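PDB 2XTS: sulfite dehydrogenase from Paracoccus pantotrophus, which probably oxidises sulfane sulfur bound to a carrier protein in the Sox system, using a molybdenum cofactor and passing electrons to heme c. Local coordinates for residues L106-T112 with G150-L156; K245-P251 with R362-Y368; W291-I297 with A319-T325. All coordinates share one frame; numbering follows the deposited sequence.

Interaction 1 (L106-T112 with G150-L156); sequences LLRFPRT and GVPLSVL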
loop_
_atom_site.group_PDB
_atom_site.type_symbol
_atom_site.label_atom_id
_atom_site.label_comp_id
_atom_site.label_asym_id
_atom_site.label_seq_id
_atom_site.Cartn_x
_atom_site.Cartn_y
_atom_site.Cartn_z
ATOM N N LEU A 106 -8.780 21.311 -7.807
ATOM C CA LEU A 106 -7.893 20.858 -6.759
ATOM C C LEU A 106 -6.684 20.084 -7.279
ATOM O O LEU A 106 -5.619 20.118 -6.672
ATOM C CB LEU A 106 -8.687 20.029 -5.762
ATOM C CG LEU A 106 -9.712 20.847 -4.958
ATOM C CD1 LEU A 106 -10.569 19.932 -4.125
ATOM C CD2 LEU A 106 -9.097 21.924 -4.060
ATOM N N LEU A 107 -6.846 19.410 -8.419
ATOM C CA LEU A 107 -5.739 18.683 -9.056
ATOM C C LEU A 107 -4.712 19.617 -9.697
ATOM O O LEU A 107 -3.728 19.155 -10.253
ATOM C CB LEU A 107 -6.256 17.712 -10.117
ATOM C CG LEU A 107 -7.055 16.513 -9.602
ATOM C CD1 LEU A 107 -7.647 15.815 -10.805
ATOM C CD2 LEU A 107 -6.175 15.538 -8.801
ATOM N N ARG A 108 -4.918 20.928 -9.614
ATOM C CA ARG A 108 -4.022 21.904 -10.238
ATOM C C ARG A 108 -3.154 22.662 -9.260
ATOM O O ARG A 108 -2.300 23.435 -9.695
ATOM C CB ARG A 108 -4.844 22.867 -11.090
ATOM C CG ARG A 108 -5.652 22.187 -12.146
ATOM C CD ARG A 108 -6.559 23.133 -12.867
ATOM N NE ARG A 108 -5.788 24.063 -13.673
ATOM C CZ ARG A 108 -6.314 25.012 -14.437
ATOM N NH1 ARG A 108 -7.625 25.189 -14.487
ATOM N NH2 ARG A 108 -5.512 25.777 -15.158
ATOM N N PHE A 109 -3.370 22.457 -7.959
ATOM C CA PHE A 109 -2.523 23.070 -6.933
ATOM C C PHE A 109 -1.238 22.285 -6.680
ATOM O O PHE A 109 -1.196 21.064 -6.847
ATOM C CB PHE A 109 -3.254 23.144 -5.598
ATOM C CG PHE A 109 -4.280 24.253 -5.507
ATOM C CD1 PHE A 109 -3.906 25.539 -5.134
ATOM C CD2 PHE A 109 -5.621 24.019 -5.800
ATOM C CE1 PHE A 109 -4.842 26.545 -5.028
ATOM C CE2 PHE A 109 -6.560 25.039 -5.710
ATOM C CZ PHE A 109 -6.160 26.289 -5.334
ATOM N N PRO A 110 -0.189 22.969 -6.204
ATOM C CA PRO A 110 1.045 22.268 -5.863
ATOM C C PRO A 110 0.788 21.179 -4.825
ATOM O O PRO A 110 0.081 21.397 -3.838
ATOM C CB PRO A 110 1.935 23.389 -5.321
ATOM C CG PRO A 110 1.466 24.604 -6.072
ATOM C CD PRO A 110 -0.031 24.438 -6.138
ATOM N N ARG A 111 1.402 20.020 -5.033
ATOM C CA ARG A 111 1.171 18.848 -4.196
ATOM C C ARG A 111 2.263 18.575 -3.193
ATOM O O ARG A 111 3.405 18.935 -3.405
ATOM C CB ARG A 111 0.990 17.612 -5.072
ATOM C CG ARG A 111 -0.200 17.739 -6.008
ATOM C CD ARG A 111 -0.352 16.552 -6.941
ATOM N NE ARG A 111 -1.404 16.823 -7.909
ATOM C CZ ARG A 111 -1.619 16.130 -9.019
ATOM N NH1 ARG A 111 -0.920 15.033 -9.279
ATOM N NH2 ARG A 111 -2.566 16.527 -9.837
ATOM N N THR A 112 1.869 17.960 -2.091
ATOM C CA THR A 112 2.775 17.525 -1.048
ATOM C C THR A 112 2.407 16.087 -0.671
ATOM O O THR A 112 1.399 15.553 -1.102
ATOM C CB THR A 112 2.637 18.403 0.210
ATOM O OG1 THR A 112 1.269 18.412 0.624
ATOM C CG2 THR A 112 3.127 19.834 -0.051
ATOM N N GLY A 150 -1.598 15.069 -1.636
ATOM C CA GLY A 150 -2.640 16.061 -1.765
ATOM C C GLY A 150 -2.060 17.438 -1.743
ATOM O O GLY A 150 -0.939 17.641 -2.211
ATOM N N VAL A 151 -2.848 18.379 -1.242
ATOM C CA VAL A 151 -2.484 19.783 -1.273
ATOM C C VAL A 151 -2.535 20.308 0.164
ATOM O O VAL A 151 -3.502 20.049 0.882
ATOM C CB VAL A 151 -3.464 20.572 -2.177
ATOM C CG1 VAL A 151 -3.216 22.063 -2.089
ATOM C CG2 VAL A 151 -3.423 20.064 -3.618
ATOM N N PRO A 152 -1.513 21.077 0.589
ATOM C CA PRO A 152 -1.570 21.662 1.926
ATOM C C PRO A 152 -2.712 22.638 2.069
ATOM O O PRO A 152 -2.986 23.425 1.147
ATOM C CB PRO A 152 -0.254 22.407 2.063
ATOM C CG PRO A 152 0.394 22.378 0.768
ATOM C CD PRO A 152 -0.297 21.458 -0.149
ATOM N N LEU A 153 -3.381 22.629 3.219
ATOM C CA LEU A 153 -4.436 23.626 3.419
ATOM C C LEU A 153 -3.935 25.057 3.269
ATOM O O LEU A 153 -4.683 25.929 2.827
ATOM C CB LEU A 153 -5.146 23.463 4.765
ATOM C CG LEU A 153 -5.992 22.198 4.944
ATOM C CD1 LEU A 153 -6.872 22.337 6.197
ATOM C CD2 LEU A 153 -6.815 21.851 3.697
ATOM N N SER A 154 -2.680 25.297 3.639
ATOM C CA SER A 154 -2.134 26.649 3.532
ATOM C C SER A 154 -2.259 27.209 2.123
ATOM O O SER A 154 -2.563 28.395 1.949
ATOM C CB SER A 154 -0.682 26.659 3.975
ATOM O OG SER A 154 0.127 25.829 3.171
ATOM N N VAL A 155 -2.043 26.388 1.100
ATOM C CA VAL A 155 -2.098 26.911 -0.255
ATOM C C VAL A 155 -3.539 27.173 -0.702
ATOM O O VAL A 155 -3.800 28.142 -1.424
ATOM C CB VAL A 155 -1.348 26.032 -1.258
ATOM C CG1 VAL A 155 -1.270 26.743 -2.604
ATOM C CG2 VAL A 155 0.071 25.717 -0.756
ATOM N N LEU A 156 -4.486 26.349 -0.255
ATOM C CA LEU A 156 -5.897 26.595 -0.577
ATOM C C LEU A 156 -6.388 27.852 0.108
ATOM O O LEU A 156 -7.082 28.680 -0.495
ATOM C CB LEU A 156 -6.749 25.425 -0.126
ATOM C CG LEU A 156 -6.418 24.099 -0.801
ATOM C CD1 LEU A 156 -7.308 23.003 -0.190
ATOM C CD2 LEU A 156 -6.600 24.174 -2.292
#
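The phenyl ring of F109 lies at the apolar centre of this contact. L156 sets its CD2 methyl over the middle of one ring face, 3.6 Å from the centroid and 14° off the ring normal, a well-formed CH-pi contact. L106 meets that same methyl from another direction: its own CD2 comes to 3.8 Å from L156 CD2, the two side chains crossing at about a right angle. With its CG anti to the carbonyl carbon (chi1 -77°), F109 carries the ring against the first turn of helix 153-160. V151 holds the root of the ring, both its methyls lying close to F109 CB, with CG2 at 3.7 Å. The cluster continues into the domain, L106 and L156 on L89 of strand 89-93, and V151 and L106 on F196 of strand 193-198.

This is a strand-to-helix junction within the molybdopterin-binding domain: strand 143-152 runs into helix 153-160 with P152 at the N-cap, and the loop after helix 103-106 folds over the joint before entering strand 112-119. Here that strand pairs antiparallel with 143-152. T112 and G150 form a hydrogen-bonded pair, T112 N to G150 O at 2.8 Å and G150 N to T112 O at 3.1 Å. Beside them T112 OG1 rests 3.5 Å from P152 CD. Next to V151 CG2 and P152 CD, the carbonyl oxygen of P110 is buried with no hydrogen-bond partner in the model.

At the polar edge the extended side chain of R111 turns back along its own loop, and NH2 donates to L107 O at 2.9 Å, tilted out of the guanidinium plane. Its NH1 makes a salt bridge with E62 of the second subunit.

Interaction 2 (K245-P251 with R362-Y368); sequences KYTDLMP and RGRNNVY. With 2MO (molybdenum (IV)oxide), chain F.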
loop_
_atom_site.group_PDB
_atom_site.type_symbol
_atom_site.label_atom_id
_atom_site.label_comp_id
_atom_site.label_asym_id
_atom_site.label_seq_id
_atom_site.Cartn_x
_atom_site.Cartn_y
_atom_site.Cartn_z
ATOM N N LYS A 245 -18.736 14.601 22.364
ATOM C CA LYS A 245 -17.778 13.556 22.037
ATOM C C LYS A 245 -16.389 14.161 21.927
ATOM O O LYS A 245 -16.226 15.381 21.821
ATOM C CB LYS A 245 -18.208 12.880 20.746
ATOM C CG LYS A 245 -19.638 12.339 20.813
ATOM C CD LYS A 245 -19.826 11.230 21.855
ATOM C CE LYS A 245 -21.220 10.660 21.757
ATOM N NZ LYS A 245 -21.398 9.491 22.624
ATOM N N TYR A 246 -15.386 13.300 22.033
ATOM C CA TYR A 246 -13.963 13.669 21.961
ATOM C C TYR A 246 -13.629 14.732 23.008
ATOM O O TYR A 246 -12.788 15.606 22.819
ATOM C CB TYR A 246 -13.496 13.983 20.524
ATOM C CG TYR A 246 -13.983 12.895 19.609
ATOM C CD1 TYR A 246 -13.384 11.650 19.600
ATOM C CD2 TYR A 246 -15.122 13.076 18.845
ATOM C CE1 TYR A 246 -13.895 10.611 18.790
ATOM C CE2 TYR A 246 -15.639 12.061 18.063
ATOM C CZ TYR A 246 -15.053 10.845 18.045
ATOM O OH TYR A 246 -15.656 9.862 17.290
ATOM N N THR A 247 -14.264 14.565 24.167
ATOM C CA THR A 247 -13.917 15.231 25.411
ATOM C C THR A 247 -13.759 14.137 26.438
ATOM O O THR A 247 -14.425 13.103 26.352
ATOM C CB THR A 247 -14.990 16.229 25.857
ATOM O OG1 THR A 247 -16.259 15.558 25.916
ATOM C CG2 THR A 247 -15.087 17.398 24.891
ATOM N N ASP A 248 -12.875 14.338 27.407
ATOM C CA ASP A 248 -12.300 13.223 28.175
ATOM C C ASP A 248 -12.572 13.478 29.670
ATOM O O ASP A 248 -11.924 14.327 30.311
ATOM C CB ASP A 248 -10.787 13.138 27.933
ATOM C CG ASP A 248 -10.396 13.227 26.469
ATOM O OD1 ASP A 248 -11.245 12.960 25.601
ATOM O OD2 ASP A 248 -9.215 13.596 26.223
ATOM N N LEU A 249 -13.545 12.765 30.229
ATOM C CA LEU A 249 -14.022 13.019 31.575
ATOM C C LEU A 249 -12.965 12.600 32.586
ATOM O O LEU A 249 -12.395 11.503 32.485
ATOM C CB LEU A 249 -15.344 12.286 31.818
ATOM C CG LEU A 249 -16.090 12.533 33.126
ATOM C CD1 LEU A 249 -16.583 13.965 33.194
ATOM C CD2 LEU A 249 -17.231 11.571 33.258
ATOM N N MET A 250 -12.718 13.483 33.566
ATOM C CA MET A 250 -11.665 13.336 34.579
ATOM C C MET A 250 -12.280 13.044 35.948
ATOM O O MET A 250 -13.483 13.162 36.124
ATOM C CB MET A 250 -10.811 14.588 34.594
ATOM C CG MET A 250 -10.139 14.842 33.262
ATOM S SD MET A 250 -8.783 13.708 32.914
ATOM C CE MET A 250 -7.489 14.332 34.005
ATOM N N PRO A 251 -11.452 12.683 36.954
ATOM C CA PRO A 251 -11.987 12.240 38.247
ATOM C C PRO A 251 -12.867 13.248 38.967
ATOM O O PRO A 251 -13.754 12.820 39.715
ATOM C CB PRO A 251 -10.728 11.904 39.057
ATOM C CG PRO A 251 -9.760 11.435 37.992
ATOM C CD PRO A 251 -10.011 12.378 36.845
ATOM N N ARG A 362 -6.188 10.052 35.477
ATOM C CA ARG A 362 -7.439 10.287 34.748
ATOM C C ARG A 362 -8.657 9.549 35.245
ATOM O O ARG A 362 -9.755 9.828 34.790
ATOM C CB ARG A 362 -7.260 9.857 33.303
ATOM C CG ARG A 362 -6.176 10.585 32.557
ATOM C CD ARG A 362 -6.067 10.053 31.174
ATOM N NE ARG A 362 -4.945 10.522 30.413
ATOM C CZ ARG A 362 -4.774 10.208 29.143
ATOM N NH1 ARG A 362 -5.702 9.488 28.504
ATOM N NH2 ARG A 362 -3.673 10.581 28.518
ATOM N N GLY A 363 -8.482 8.600 36.162
ATOM C CA GLY A 363 -9.557 7.726 36.513
ATOM C C GLY A 363 -9.890 6.803 35.359
ATOM O O GLY A 363 -9.049 6.526 34.500
ATOM N N ARG A 364 -11.137 6.346 35.336
ATOM C CA ARG A 364 -11.563 5.230 34.517
ATOM C C ARG A 364 -12.498 5.624 33.378
ATOM O O ARG A 364 -12.807 4.783 32.539
ATOM C CB ARG A 364 -12.235 4.179 35.406
ATOM C CG ARG A 364 -11.321 3.765 36.552
ATOM C CD ARG A 364 -11.875 2.663 37.420
ATOM N NE ARG A 364 -11.837 1.356 36.777
ATOM C CZ ARG A 364 -10.772 0.553 36.741
ATOM N NH1 ARG A 364 -9.615 0.922 37.286
ATOM N NH2 ARG A 364 -10.855 -0.635 36.157
ATOM N N ASN A 365 -12.962 6.876 33.354
ATOM C CA ASN A 365 -14.031 7.291 32.444
ATOM C C ASN A 365 -13.580 8.270 31.338
ATOM O O ASN A 365 -14.397 8.983 30.764
ATOM C CB ASN A 365 -15.214 7.845 33.244
ATOM C CG ASN A 365 -15.925 6.766 34.061
ATOM O OD1 ASN A 365 -16.078 6.876 35.280
ATOM N ND2 ASN A 365 -16.379 5.746 33.382
ATOM N N ASN A 366 -12.304 8.225 30.988
ATOM C CA ASN A 366 -11.778 9.090 29.942
ATOM C C ASN A 366 -12.329 8.796 28.560
ATOM O O ASN A 366 -12.373 9.704 27.729
ATOM C CB ASN A 366 -10.248 8.983 29.901
ATOM C CG ASN A 366 -9.548 10.316 30.033
ATOM O OD1 ASN A 366 -9.934 11.206 30.817
ATOM N ND2 ASN A 366 -8.489 10.454 29.293
ATOM N N VAL A 367 -12.654 7.525 28.305
ATOM C CA VAL A 367 -13.185 7.022 27.020
ATOM C C VAL A 367 -12.126 6.962 25.903
ATOM O O VAL A 367 -11.990 5.951 25.237
ATOM C CB VAL A 367 -14.482 7.757 26.537
ATOM C CG1 VAL A 367 -14.955 7.212 25.213
ATOM C CG2 VAL A 367 -15.616 7.653 27.576
ATOM N N TYR A 368 -11.353 8.033 25.771
ATOM C CA TYR A 368 -10.449 8.248 24.658
ATOM C C TYR A 368 -8.993 8.215 25.173
ATOM O O TYR A 368 -8.734 8.207 26.388
ATOM C CB TYR A 368 -10.751 9.618 24.037
ATOM C CG TYR A 368 -12.191 9.779 23.598
ATOM C CD1 TYR A 368 -12.674 9.118 22.466
ATOM C CD2 TYR A 368 -13.074 10.565 24.309
ATOM C CE1 TYR A 368 -13.985 9.263 22.049
ATOM C CE2 TYR A 368 -14.395 10.681 23.908
ATOM C CZ TYR A 368 -14.846 10.036 22.781
ATOM O OH TYR A 368 -16.141 10.243 22.365
HETATM MO MO 2MO F . -12.630 8.226 15.804
HETATM O OT1 2MO F . -11.632 9.491 16.594
HETATM O OT2 2MO F . -14.262 7.805 16.803
HETATM O O HOH W 1 -15.072 11.158 28.264
HETATM O O HOH W 2 -12.331 9.571 34.425
#
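Y368 lays one face of its ring against the backbone of Y246, whose CA sits 4.0 Å from the ring centroid, displaced toward the rim. The two side chains cross at about a right angle, with the ring planes 37° apart, neither stacked nor edge-to-face, and touch through Y246 CD1 and Y368 CE1 at 3.5 Å. The phenol oxygen of Y368 accepts an almost straight hydrogen bond from Y246 N, 3.2 Å long with 177° at the hydrogen, which ties the ring to the backbone at Y246. The other face of Y368 is covered by V367 CG1 from its own segment; T247 O lies at the ring's edge, near its plane, and D248 OD1 comes to 3.3 Å from Y368 CD2.

Further along, two waters bridge the backbones. One accepts from L249 N; another accepts from N365 N and donates to L249 O at 2.7 Å and R362 O at 2.6 Å. P251 packs its CD against R362 O. R362 itself reaches a salt bridge with E155 of the cytochrome chain, and D248 OD2 bonds to T259, a residue of the cobalt site.

Y246 OH donates to OT2 of the molybdenum oxide group at 2.5 Å, so Y246 lines the molybdenum site, and Y368 packs behind it as a second-shell residue.

Interaction 3 (W291-I297 with A319-T325); sequences WSGNGRI and ALPKALT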
loop_
_atom_site.group_PDB
_atom_site.type_symbol
_atom_site.label_atom_id
_atom_site.label_comp_id
_atom_site.label_asym_id
_atom_site.label_seq_id
_atom_site.Cartn_x
_atom_site.Cartn_y
_atom_site.Cartn_z
ATOM N N TRP A 291 4.155 4.168 17.625
ATOM C CA TRP A 291 3.826 5.398 16.934
ATOM C C TRP A 291 3.629 6.517 17.958
ATOM O O TRP A 291 3.358 6.248 19.121
ATOM C CB TRP A 291 2.571 5.226 16.070
ATOM C CG TRP A 291 1.316 4.856 16.801
ATOM C CD1 TRP A 291 0.337 5.716 17.180
ATOM C CD2 TRP A 291 0.877 3.549 17.218
ATOM N NE1 TRP A 291 -0.672 5.056 17.797
ATOM C CE2 TRP A 291 -0.368 3.726 17.853
ATOM C CE3 TRP A 291 1.413 2.261 17.137
ATOM C CZ2 TRP A 291 -1.105 2.663 18.364
ATOM C CZ3 TRP A 291 0.685 1.212 17.647
ATOM C CH2 TRP A 291 -0.562 1.419 18.257
ATOM N N SER A 292 3.749 7.763 17.525
ATOM C CA SER A 292 3.519 8.905 18.376
ATOM C C SER A 292 3.070 10.107 17.574
ATOM O O SER A 292 3.693 10.435 16.563
ATOM C CB SER A 292 4.789 9.300 19.102
ATOM O OG SER A 292 4.519 10.405 19.923
ATOM N N GLY A 293 2.052 10.810 18.069
ATOM C CA GLY A 293 1.649 12.060 17.489
ATOM C C GLY A 293 2.573 13.209 17.799
ATOM O O GLY A 293 2.403 14.283 17.267
ATOM N N ASN A 294 3.514 12.993 18.718
ATOM C CA ASN A 294 4.458 14.028 19.120
ATOM C C ASN A 294 5.816 13.944 18.417
ATOM O O ASN A 294 6.726 14.694 18.757
ATOM C CB ASN A 294 4.617 14.008 20.645
ATOM C CG ASN A 294 3.392 14.547 21.370
ATOM O OD1 ASN A 294 2.809 13.871 22.235
ATOM N ND2 ASN A 294 2.981 15.725 21.002
ATOM N N GLY A 295 5.922 13.094 17.399
ATOM C CA GLY A 295 7.101 13.051 16.557
ATOM C C GLY A 295 7.528 11.652 16.197
ATOM O O GLY A 295 6.678 10.770 15.995
ATOM N N ARG A 296 8.838 11.452 16.060
ATOM C CA ARG A 296 9.380 10.149 15.748
ATOM C C ARG A 296 9.511 9.284 16.984
ATOM O O ARG A 296 9.831 9.761 18.069
ATOM C CB ARG A 296 10.771 10.292 15.155
ATOM C CG ARG A 296 10.840 11.083 13.836
ATOM C CD ARG A 296 12.305 11.356 13.457
ATOM N NE ARG A 296 12.443 12.207 12.270
ATOM C CZ ARG A 296 12.607 11.763 11.024
ATOM N NH1 ARG A 296 12.626 10.456 10.740
ATOM N NH2 ARG A 296 12.731 12.644 10.036
ATOM N N ILE A 297 9.298 7.992 16.794
ATOM C CA ILE A 297 9.697 6.990 17.775
ATOM C C ILE A 297 11.218 6.905 17.767
ATOM O O ILE A 297 11.827 6.841 16.715
ATOM C CB ILE A 297 9.066 5.598 17.441
ATOM C CG1 ILE A 297 7.550 5.636 17.622
ATOM C CG2 ILE A 297 9.711 4.475 18.256
ATOM C CD1 ILE A 297 7.065 5.958 18.974
ATOM N N ALA A 319 11.807 5.271 11.305
ATOM C CA ALA A 319 10.905 5.871 12.277
ATOM C C ALA A 319 10.567 7.266 11.808
ATOM O O ALA A 319 11.251 8.240 12.133
ATOM C CB ALA A 319 11.528 5.880 13.677
ATOM N N LEU A 320 9.538 7.353 10.963
ATOM C CA LEU A 320 9.115 8.632 10.404
ATOM C C LEU A 320 8.231 9.397 11.384
ATOM O O LEU A 320 7.578 8.792 12.242
ATOM C CB LEU A 320 8.354 8.415 9.085
ATOM C CG LEU A 320 9.152 7.790 7.939
ATOM C CD1 LEU A 320 8.299 7.587 6.677
ATOM C CD2 LEU A 320 10.361 8.667 7.669
ATOM N N PRO A 321 8.178 10.738 11.270
ATOM C CA PRO A 321 7.386 11.474 12.246
ATOM C C PRO A 321 5.881 11.150 12.145
ATOM O O PRO A 321 5.304 11.140 11.054
ATOM C CB PRO A 321 7.616 12.929 11.877
ATOM C CG PRO A 321 8.706 12.937 10.902
ATOM C CD PRO A 321 8.860 11.612 10.308
ATOM N N LYS A 322 5.258 10.880 13.280
ATOM C CA LYS A 322 3.819 10.744 13.342
ATOM C C LYS A 322 3.315 9.638 12.396
ATOM O O LYS A 322 2.272 9.774 11.756
ATOM C CB LYS A 322 3.139 12.094 13.077
ATOM C CG LYS A 322 3.746 13.198 13.938
ATOM C CD LYS A 322 3.095 14.546 13.798
ATOM C CE LYS A 322 3.914 15.567 14.627
ATOM N NZ LYS A 322 3.271 16.859 14.899
ATOM N N ALA A 323 4.032 8.513 12.383
ATOM C CA ALA A 323 3.770 7.379 11.494
ATOM C C ALA A 323 4.053 6.081 12.219
ATOM O O ALA A 323 4.877 6.000 13.129
ATOM C CB ALA A 323 4.618 7.477 10.248
ATOM N N LEU A 324 3.349 5.039 11.806
ATOM C CA LEU A 324 3.613 3.722 12.349
ATOM C C LEU A 324 5.044 3.312 12.096
ATOM O O LEU A 324 5.632 3.584 11.048
ATOM C CB LEU A 324 2.681 2.650 11.778
ATOM C CG LEU A 324 1.210 2.678 12.178
ATOM C CD1 LEU A 324 0.494 1.469 11.566
ATOM C CD2 LEU A 324 1.067 2.650 13.663
ATOM N N THR A 325 5.591 2.618 13.084
ATOM C CA THR A 325 6.973 2.175 13.119
ATOM C C THR A 325 6.991 0.720 13.566
ATOM O O THR A 325 6.380 0.371 14.574
ATOM C CB THR A 325 7.753 3.079 14.096
ATOM O OG1 THR A 325 7.538 4.447 13.725
ATOM C CG2 THR A 325 9.248 2.768 14.116
HETATM O O HOH W 3 5.527 8.245 15.205
HETATM O O HOH W 4 0.927 16.324 16.130
HETATM O O HOH W 5 8.082 7.115 14.298
#
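W291 and L324 run side by side in the tightly packed part of the contact, L324 CD2 resting 3.5 Å from W291 CE3. With CG between the backbone N and the carbonyl carbon (chi1 61°), the W291 ring is held by an edge-to-face contact with F117 and a hydrogen bond from NE1 to E119. Backbones are close here too: K322 N donates to G295 O at 3.1 Å, nearly straight although from above the carbonyl plane, and K322 CA makes a CA-H...O contact with S292 O at 3.2 Å. A water bridges the segments, accepting from I297 N and donating to L320 O.

The outer side is looser and more polar. R296, exposed, stretches along P321, whose CD lies 3.8 Å above the centre of the guanidinium; NH1 donates to A319 O at 3.0 Å, tilted from the A319 carbonyl and guanidinium planes. K322 extends its chain past G293 O, and a water joins the ends, accepting from K322 NZ at 2.7 Å and donating to G293 O at 2.8 Å.

Two turns face each other: type I from S292 to G295, with an ST turn at S292, and type II from L320 to A323. Loop 291-297 crosses from strand 282-291 to 297-303 over strands 325-333 and 311-316, which the other loop connects, consistent with the immunoglobulin-like E-set fold of the dimerisation domain.

Along the chain interaction 1 closes first, and interaction 3 then falls within the long excursion that separates the two segments of interaction 2. The centres of interactions 1 and 2 lie about 36 Å apart, while interaction 3 is about 24 Å from each; none touches another. Interaction 1 belongs to the molybdopterin-binding domain and interaction 3 to loops of the large antiparallel sheet that includes strands 282-291 and 325-333, yet strand 143-152 links them: I143 packs on W291 and L324, N145 on A323 and L324, and the strand's far end enters interaction 1. Interaction 2 joins the stretch around strand 248-249 to the loop after helix 355-362, beside the molybdenum and the cytochrome chain.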